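Local coordinates for protein phenylalanine-4-hydroxylase (Colwellia psychrerythraea, PDB 2V28) that probably hydroxylates L-phenylalanine to L-tyrosine with molecular oxygen and tetrahydrobiopterin, as an iron-dependent monooxygenase of a cold-living bacterium, at residues 16-21 with 102-107. Sequence-based numbering, arbitrary orientation.
Sequences GFIEWS and VATFIR
Trp-20 reaches the backbone of residues 104-106 with the benzo end of its indole, a worked example of a loop docked by side-chain packing alone on the chain that continues from a strand. CH2 lies 3.6 Å from Thr-104 C, and 3.7 Å separates it from Phe-105 N; both backbone atoms sit at the ring's edge, near its plane. The neighbouring CZ3 comes within 4.0 Å of Phe-105 CA. With CG beside the backbone N and anti to the carbonyl carbon (chi1 -61°), the indole is carried across to this peptide, while Ile-18 CG2 rests over one ring face, toward the rim. The other branch of Ile-18 runs extended (chi2 179°) to Thr-104, where Ile-18 CD1 presses on Thr-104 CB at 3.3 Å, tighter than usual for two carbons, and meets Thr-104 CG2 at 3.5 Å. The same methyl also touches OG1 of the buried Thr-104, which is hydrogen-bonded to Lys-10 O. A serine in place of Trp-20 would probably leave the Thr-104/Phe-105 peptide without its aromatic neighbour and Ile-18 CG2 without the ring beneath it. The contact joins the loop leading into helix 22-39 to the chain that continues from strand 99-103, which pairs in parallel with strand 78-82; Ile-120, at the start of helix 120-127, touches both Trp-20 and Ile-106.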
loop_
_atom_site.group_PDB
_atom_site.type_symbol
_atom_site.label_atom_id
_atom_site.label_comp_id
_atom_site.label_asym_id
_atom_site.label_seq_id
_atom_site.Cartn_x
_atom_site.Cartn_y
_atom_site.Cartn_z
ATOM N N GLY A 16 32.314 19.835 -14.499
ATOM C CA GLY A 16 31.118 19.006 -14.275
ATOM C C GLY A 16 31.339 17.495 -14.303
ATOM O O GLY A 16 30.422 16.727 -14.617
ATOM N N PHE A 17 32.553 17.062 -13.973
ATOM C CA PHE A 17 32.851 15.645 -13.877
ATOM C C PHE A 17 32.534 15.105 -12.477
ATOM O O PHE A 17 32.898 15.708 -11.477
ATOM C CB PHE A 17 34.312 15.373 -14.244
ATOM C CG PHE A 17 34.672 13.912 -14.251
ATOM C CD1 PHE A 17 34.511 13.151 -15.406
ATOM C CD2 PHE A 17 35.173 13.294 -13.103
ATOM C CE1 PHE A 17 34.836 11.797 -15.424
ATOM C CE2 PHE A 17 35.509 11.939 -13.112
ATOM C CZ PHE A 17 35.323 11.187 -14.264
ATOM N N ILE A 18 31.883 13.950 -12.405
ATOM C CA ILE A 18 31.637 13.331 -11.113
ATOM C C ILE A 18 32.452 12.074 -11.026
ATOM O O ILE A 18 32.509 11.294 -11.974
ATOM C CB ILE A 18 30.145 13.002 -10.890
ATOM C CG1 ILE A 18 29.325 14.287 -10.855
ATOM C CG2 ILE A 18 29.931 12.157 -9.606
ATOM C CD1 ILE A 18 27.852 14.033 -10.655
ATOM N N GLU A 19 33.094 11.883 -9.879
ATOM C CA GLU A 19 33.865 10.682 -9.675
ATOM C C GLU A 19 32.958 9.677 -9.005
ATOM O O GLU A 19 32.524 9.882 -7.880
ATOM C CB GLU A 19 35.127 10.956 -8.842
ATOM C CG GLU A 19 36.277 10.000 -9.182
ATOM C CD GLU A 19 37.618 10.409 -8.563
ATOM O OE1 GLU A 19 38.555 10.715 -9.334
ATOM O OE2 GLU A 19 37.732 10.425 -7.313
ATOM N N TRP A 20 32.620 8.623 -9.731
ATOM C CA TRP A 20 31.894 7.509 -9.157
ATOM C C TRP A 20 32.928 6.479 -8.717
ATOM O O TRP A 20 33.976 6.304 -9.365
ATOM C CB TRP A 20 30.921 6.915 -10.177
ATOM C CG TRP A 20 29.872 7.931 -10.633
ATOM C CD1 TRP A 20 29.853 8.628 -11.827
ATOM C CD2 TRP A 20 28.735 8.378 -9.891
ATOM N NE1 TRP A 20 28.761 9.471 -11.863
ATOM C CE2 TRP A 20 28.066 9.339 -10.684
ATOM C CE3 TRP A 20 28.211 8.057 -8.619
ATOM C CZ2 TRP A 20 26.901 9.967 -10.261
ATOM C CZ3 TRP A 20 27.051 8.684 -8.201
ATOM C CH2 TRP A 20 26.406 9.632 -9.018
ATOM N N SER A 21 32.648 5.814 -7.609
ATOM C CA SER A 21 33.518 4.742 -7.129
ATOM C C SER A 21 33.245 3.446 -7.903
ATOM O O SER A 21 32.188 3.309 -8.533
ATOM C CB SER A 21 33.284 4.536 -5.635
ATOM O OG SER A 21 32.107 3.780 -5.413
ATOM N N VAL A 102 18.455 16.121 -12.516
ATOM C CA VAL A 102 19.007 14.851 -12.095
ATOM C C VAL A 102 19.830 15.051 -10.816
ATOM O O VAL A 102 20.794 15.836 -10.790
ATOM C CB VAL A 102 19.883 14.190 -13.178
ATOM C CG1 VAL A 102 20.457 12.851 -12.635
ATOM C CG2 VAL A 102 19.072 13.968 -14.462
ATOM N N ALA A 103 19.421 14.348 -9.764
ATOM C CA ALA A 103 20.207 14.293 -8.542
ATOM C C ALA A 103 21.318 13.292 -8.805
ATOM O O ALA A 103 21.080 12.196 -9.309
ATOM C CB ALA A 103 19.342 13.859 -7.353
ATOM N N THR A 104 22.540 13.682 -8.478
ATOM C CA THR A 104 23.686 12.841 -8.761
ATOM C C THR A 104 24.127 11.969 -7.568
ATOM O O THR A 104 25.120 12.230 -6.873
ATOM C CB THR A 104 24.821 13.689 -9.318
ATOM O OG1 THR A 104 25.183 14.657 -8.332
ATOM C CG2 THR A 104 24.356 14.407 -10.583
ATOM N N PHE A 105 23.340 10.933 -7.330
ATOM C CA PHE A 105 23.669 9.916 -6.365
ATOM C C PHE A 105 23.080 8.606 -6.870
ATOM O O PHE A 105 22.195 8.620 -7.720
ATOM C CB PHE A 105 23.129 10.276 -4.948
ATOM C CG PHE A 105 21.621 10.184 -4.793
ATOM C CD1 PHE A 105 20.808 11.307 -4.996
ATOM C CD2 PHE A 105 21.010 8.981 -4.407
ATOM C CE1 PHE A 105 19.424 11.232 -4.852
ATOM C CE2 PHE A 105 19.629 8.900 -4.269
ATOM C CZ PHE A 105 18.830 10.024 -4.477
ATOM N N ILE A 106 23.575 7.500 -6.321
ATOM C CA ILE A 106 23.028 6.173 -6.560
ATOM C C ILE A 106 22.680 5.515 -5.215
ATOM O O ILE A 106 23.294 5.787 -4.173
ATOM C CB ILE A 106 23.992 5.297 -7.407
ATOM C CG1 ILE A 106 23.280 4.081 -8.020
ATOM C CG2 ILE A 106 25.217 4.875 -6.582
ATOM C CD1 ILE A 106 23.711 3.741 -9.429
ATOM N N ARG A 107 21.671 4.663 -5.248
ATOM C CA ARG A 107 21.121 4.023 -4.057
ATOM C C ARG A 107 22.164 3.129 -3.385
ATOM O O ARG A 107 23.120 2.738 -4.008
ATOM C CB ARG A 107 19.903 3.185 -4.444
ATOM C CG ARG A 107 20.250 1.999 -5.352
ATOM C CD ARG A 107 19.002 1.357 -5.925
ATOM N NE ARG A 107 18.388 2.229 -6.920
ATOM C CZ ARG A 107 17.392 1.869 -7.721
ATOM N NH1 ARG A 107 16.878 0.653 -7.654
ATOM N NH2 ARG A 107 16.906 2.740 -8.575
#